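Local coordinates for protein acetylxylan esterase A (Aspergillus awamori, PDB 5X6S) that removes acetyl side groups from the backbone of acetylated xylans as a secreted serine esterase of carbohydrate esterase family 1, at residues Thr83-Ala96 / Met124-Phe136. Residues are numbered along the deposited sequence; the frame is centred on the assembly and turned at random.
With NA (sodium ion), chain G.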
loop_
_atom_site.group_PDB
_atom_site.type_symbol
_atom_site.label_atom_id
_atom_site.label_comp_id
_atom_site.label_asym_id
_atom_site.label_seq_id
_atom_site.Cartn_x
_atom_site.Cartn_y
_atom_site.Cartn_z
ATOM N N THR A 83 2.907 12.083 17.205
ATOM C CA THR A 83 2.896 12.423 15.783
ATOM C C THR A 83 4.029 11.707 15.037
ATOM O O THR A 83 3.942 11.513 13.825
ATOM C CB THR A 83 2.936 13.944 15.573
ATOM O OG1 THR A 83 2.396 14.275 14.272
ATOM C CG2 THR A 83 4.365 14.494 15.684
ATOM N N LEU A 84 5.104 11.359 15.763
ATOM C CA LEU A 84 6.285 10.727 15.204
ATOM C C LEU A 84 6.302 9.195 15.321
ATOM O O LEU A 84 7.341 8.551 15.146
ATOM C CB LEU A 84 7.589 11.346 15.816
ATOM C CG LEU A 84 7.805 12.842 15.523
ATOM C CD1 LEU A 84 9.065 13.347 16.215
ATOM C CD2 LEU A 84 7.852 13.162 13.995
ATOM N N THR A 85 5.150 8.599 15.582
ATOM C CA THR A 85 5.094 7.140 15.626
ATOM C C THR A 85 3.898 6.638 14.823
ATOM O O THR A 85 2.801 7.180 14.943
ATOM C CB THR A 85 5.076 6.626 17.084
ATOM O OG1 THR A 85 4.037 7.271 17.783
ATOM C CG2 THR A 85 6.350 7.015 17.829
ATOM N N HIS A 86 4.119 5.601 14.023
ATOM C CA HIS A 86 3.029 4.878 13.323
ATOM C C HIS A 86 1.989 4.501 14.393
ATOM O O HIS A 86 2.351 3.886 15.433
ATOM C CB HIS A 86 3.589 3.591 12.672
ATOM C CG HIS A 86 2.583 2.754 11.944
ATOM N ND1 HIS A 86 2.038 3.118 10.724
ATOM C CD2 HIS A 86 2.062 1.538 12.235
ATOM C CE1 HIS A 86 1.227 2.169 10.302
ATOM N NE2 HIS A 86 1.224 1.198 11.198
ATOM N N ASN A 87 0.740 4.861 14.155
ATOM C CA ASN A 87 -0.353 4.585 15.072
ATOM C C ASN A 87 -0.184 5.261 16.460
ATOM O O ASN A 87 -0.809 4.868 17.437
ATOM C CB ASN A 87 -0.574 3.046 15.183
ATOM C CG ASN A 87 -1.078 2.426 13.895
ATOM O OD1 ASN A 87 -1.581 3.117 13.028
ATOM N ND2 ASN A 87 -0.914 1.133 13.755
ATOM N N GLY A 88 0.615 6.315 16.532
ATOM C CA GLY A 88 0.794 7.076 17.744
ATOM C C GLY A 88 -0.362 7.981 18.165
ATOM O O GLY A 88 -0.334 8.540 19.243
ATOM N N GLY A 89 -1.321 8.229 17.279
ATOM C CA GLY A 89 -2.510 9.041 17.627
ATOM C C GLY A 89 -2.356 10.532 17.437
ATOM O O GLY A 89 -3.272 11.307 17.756
ATOM N N GLY A 90 -1.195 10.968 16.937
ATOM C CA GLY A 90 -0.952 12.395 16.723
ATOM C C GLY A 90 -1.559 12.909 15.426
ATOM O O GLY A 90 -2.284 12.148 14.741
ATOM N N ASN A 91 -1.297 14.175 15.069
ATOM C CA ASN A 91 -1.784 14.781 13.851
ATOM C C ASN A 91 -1.569 13.866 12.650
ATOM O O ASN A 91 -2.425 13.730 11.808
ATOM C CB ASN A 91 -1.075 16.087 13.486
ATOM C CG ASN A 91 -1.430 17.295 14.339
ATOM O OD1 ASN A 91 -0.809 18.292 14.199
ATOM N ND2 ASN A 91 -2.423 17.208 15.185
ATOM N N SER A 92 -0.400 13.269 12.581
ATOM C CA SER A 92 -0.077 12.409 11.446
ATOM C C SER A 92 -1.037 11.219 11.261
ATOM O O SER A 92 -1.421 10.858 10.115
ATOM C CB SER A 92 1.372 11.959 11.541
ATOM O OG SER A 92 1.652 11.369 12.803
ATOM N N ASN A 93 -1.426 10.618 12.379
ATOM C CA ASN A 93 -2.408 9.551 12.443
ATOM C C ASN A 93 -3.775 10.026 11.897
ATOM O O ASN A 93 -4.414 9.339 11.153
ATOM C CB ASN A 93 -2.538 9.042 13.871
ATOM C CG ASN A 93 -2.987 7.584 13.986
ATOM O OD1 ASN A 93 -2.648 6.923 14.944
ATOM N ND2 ASN A 93 -3.707 7.094 13.019
ATOM N N SER A 94 -4.176 11.227 12.273
ATOM C CA SER A 94 -5.372 11.803 11.753
ATOM C C SER A 94 -5.350 11.923 10.240
ATOM O O SER A 94 -6.322 11.545 9.584
ATOM C CB SER A 94 -5.604 13.170 12.406
ATOM O OG SER A 94 -5.974 12.993 13.775
ATOM N N ILE A 95 -4.248 12.446 9.689
ATOM C CA ILE A 95 -4.114 12.600 8.252
ATOM C C ILE A 95 -4.220 11.237 7.556
ATOM O O ILE A 95 -4.893 11.091 6.511
ATOM C CB ILE A 95 -2.787 13.324 7.881
ATOM C CG1 ILE A 95 -2.823 14.780 8.410
ATOM C CG2 ILE A 95 -2.584 13.324 6.370
ATOM C CD1 ILE A 95 -1.506 15.517 8.186
ATOM N N ALA A 96 -3.593 10.226 8.135
ATOM C CA ALA A 96 -3.680 8.858 7.631
ATOM C C ALA A 96 -5.143 8.406 7.497
ATOM O O ALA A 96 -5.538 7.840 6.455
ATOM C CB ALA A 96 -2.940 7.926 8.530
ATOM N N MET A 124 5.631 18.047 7.809
ATOM C CA MET A 124 4.620 16.996 8.009
ATOM C C MET A 124 4.642 16.009 6.842
ATOM O O MET A 124 4.433 14.795 7.036
ATOM C CB MET A 124 3.242 17.621 8.221
ATOM C CG MET A 124 2.112 16.574 8.362
ATOM S SD MET A 124 2.382 15.354 9.653
ATOM C CE MET A 124 1.721 16.236 11.044
ATOM N N THR A 125 4.967 16.476 5.636
ATOM C CA THR A 125 5.079 15.546 4.530
ATOM C C THR A 125 6.139 14.473 4.807
ATOM O O THR A 125 5.908 13.279 4.567
ATOM C CB THR A 125 5.320 16.305 3.180
ATOM O OG1 THR A 125 4.165 17.100 2.914
ATOM C CG2 THR A 125 5.504 15.371 2.022
ATOM N N ASN A 126 7.300 14.886 5.303
ATOM C CA ASN A 126 8.351 13.951 5.643
ATOM C C ASN A 126 7.891 13.039 6.737
ATOM O O ASN A 126 8.143 11.883 6.684
ATOM C CB ASN A 126 9.643 14.618 6.038
ATOM C CG ASN A 126 10.420 15.127 4.840
ATOM O OD1 ASN A 126 10.592 14.465 3.848
ATOM N ND2 ASN A 126 10.815 16.333 4.940
ATOM N N VAL A 127 7.204 13.577 7.708
ATOM C CA VAL A 127 6.678 12.775 8.844
ATOM C C VAL A 127 5.688 11.712 8.343
ATOM O O VAL A 127 5.745 10.515 8.753
ATOM C CB VAL A 127 6.092 13.654 9.959
ATOM C CG1 VAL A 127 5.346 12.810 11.012
ATOM C CG2 VAL A 127 7.192 14.449 10.668
ATOM N N MET A 128 4.794 12.107 7.444
ATOM C CA MET A 128 3.790 11.158 6.877
ATOM C C MET A 128 4.473 10.032 6.116
ATOM O O MET A 128 4.053 8.885 6.176
ATOM C CB MET A 128 2.824 11.863 5.925
ATOM C CG MET A 128 1.827 12.855 6.596
ATOM S SD MET A 128 0.862 12.116 7.950
ATOM C CE MET A 128 0.133 10.717 7.069
ATOM N N ALA A 129 5.516 10.365 5.358
ATOM C CA ALA A 129 6.272 9.348 4.631
ATOM C C ALA A 129 6.876 8.296 5.594
ATOM O O ALA A 129 6.942 7.129 5.270
ATOM C CB ALA A 129 7.360 9.998 3.791
ATOM N N ALA A 130 7.361 8.744 6.729
ATOM C CA ALA A 130 8.015 7.903 7.733
ATOM C C ALA A 130 7.045 7.145 8.629
ATOM O O ALA A 130 7.338 6.011 9.045
ATOM C CB ALA A 130 8.906 8.763 8.587
ATOM N N THR A 131 5.916 7.757 8.962
ATOM C CA THR A 131 4.982 7.159 9.935
ATOM C C THR A 131 3.920 6.279 9.250
ATOM O O THR A 131 3.527 5.270 9.823
ATOM C CB THR A 131 4.269 8.217 10.803
ATOM O OG1 THR A 131 3.735 9.259 9.972
ATOM C CG2 THR A 131 5.216 8.825 11.860
ATOM N N TYR A 132 3.440 6.685 8.059
ATOM C CA TYR A 132 2.462 5.920 7.240
ATOM C C TYR A 132 2.998 5.626 5.814
ATOM O O TYR A 132 2.331 5.886 4.822
ATOM C CB TYR A 132 1.044 6.593 7.274
ATOM C CG TYR A 132 0.633 6.767 8.691
ATOM C CD1 TYR A 132 -0.078 5.764 9.358
ATOM C CD2 TYR A 132 1.047 7.884 9.431
ATOM C CE1 TYR A 132 -0.384 5.887 10.691
ATOM C CE2 TYR A 132 0.735 8.017 10.769
ATOM C CZ TYR A 132 0.033 6.989 11.396
ATOM O OH TYR A 132 -0.237 7.098 12.734
ATOM N N PRO A 133 4.245 5.070 5.708
ATOM C CA PRO A 133 4.825 4.817 4.363
ATOM C C PRO A 133 3.926 3.985 3.443
ATOM O O PRO A 133 3.908 4.208 2.236
ATOM C CB PRO A 133 6.117 4.049 4.684
ATOM C CG PRO A 133 5.878 3.450 6.051
ATOM C CD PRO A 133 5.116 4.530 6.769
ATOM N N GLU A 134 3.142 3.077 4.037
ATOM C CA GLU A 134 2.211 2.182 3.330
ATOM C C GLU A 134 1.131 2.882 2.525
ATOM O O GLU A 134 0.616 2.307 1.599
ATOM C CB GLU A 134 1.545 1.187 4.307
ATOM C CG GLU A 134 0.498 1.772 5.299
ATOM C CD GLU A 134 1.065 2.448 6.544
ATOM O OE1 GLU A 134 2.311 2.561 6.657
ATOM O OE2 GLU A 134 0.275 2.879 7.428
ATOM N N LEU A 135 0.784 4.129 2.890
ATOM C CA LEU A 135 -0.292 4.829 2.209
ATOM C C LEU A 135 0.114 5.550 0.893
ATOM O O LEU A 135 -0.739 5.795 0.033
ATOM C CB LEU A 135 -0.943 5.842 3.164
ATOM C CG LEU A 135 -1.672 5.253 4.355
ATOM C CD1 LEU A 135 -2.208 6.390 5.234
ATOM C CD2 LEU A 135 -2.782 4.282 3.960
ATOM N N PHE A 136 1.407 5.862 0.738
ATOM C CA PHE A 136 1.855 6.870 -0.223
ATOM C C PHE A 136 2.800 6.309 -1.285
ATOM O O PHE A 136 3.804 5.686 -0.944
ATOM C CB PHE A 136 2.501 8.041 0.479
ATOM C CG PHE A 136 1.594 8.720 1.464
ATOM C CD1 PHE A 136 0.480 9.435 1.019
ATOM C CD2 PHE A 136 1.812 8.569 2.831
ATOM C CE1 PHE A 136 -0.391 10.007 1.916
ATOM C CE2 PHE A 136 0.948 9.113 3.744
ATOM C CZ PHE A 136 -0.161 9.853 3.302
HETATM NA NA NA G . -0.644 0.073 0.160
HETATM O O HOH W 1 0.829 9.042 14.102
HETATM O O HOH W 2 -0.382 -1.272 2.128
HETATM O O HOH W 3 -0.865 1.503 -1.216
#
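The Y132 ring carries the CB of A96 over one face, a CH-pi contact 3.8 Å from CB to the ring centroid, and meets a water in its plane at the hydroxyl edge. The H86 ring takes the T131 carbonyl and E134 OE2 at its edge, while N87 CG of its own segment lies over one face; Y184 also stacks on this imidazole. Helices 91-106 and 120-131 of the alpha/beta-hydrolase fold meet here, their segments 91-96 and 124-131 crossing at -73°, the latter helix following the presumed nucleophile S119.

H86 ND1 donates a 2.8 Å hydrogen bond to T131 O, reached with CG set opposite the backbone N (chi1 179°). Its NE2 and N87 ND2 both bind D109 of the second subunit, so the turn T85-G88 also touches that neighbour in the crystal assembly. Where the helices cross, the S92 side chain is a knob among M124, V127, M128 and T131; its CB lies 3.6 Å from M128 SD. I95 CD1 meets M124 CG tip to tip, and L84 CD2 packs crosswise on V127 CG2.

The buried phenol end of Y132 has two polar partners: OH accepts from N87 N at 2.8 Å, and the water, 2.6 Å from OH, donates to T85 O and S92 OG.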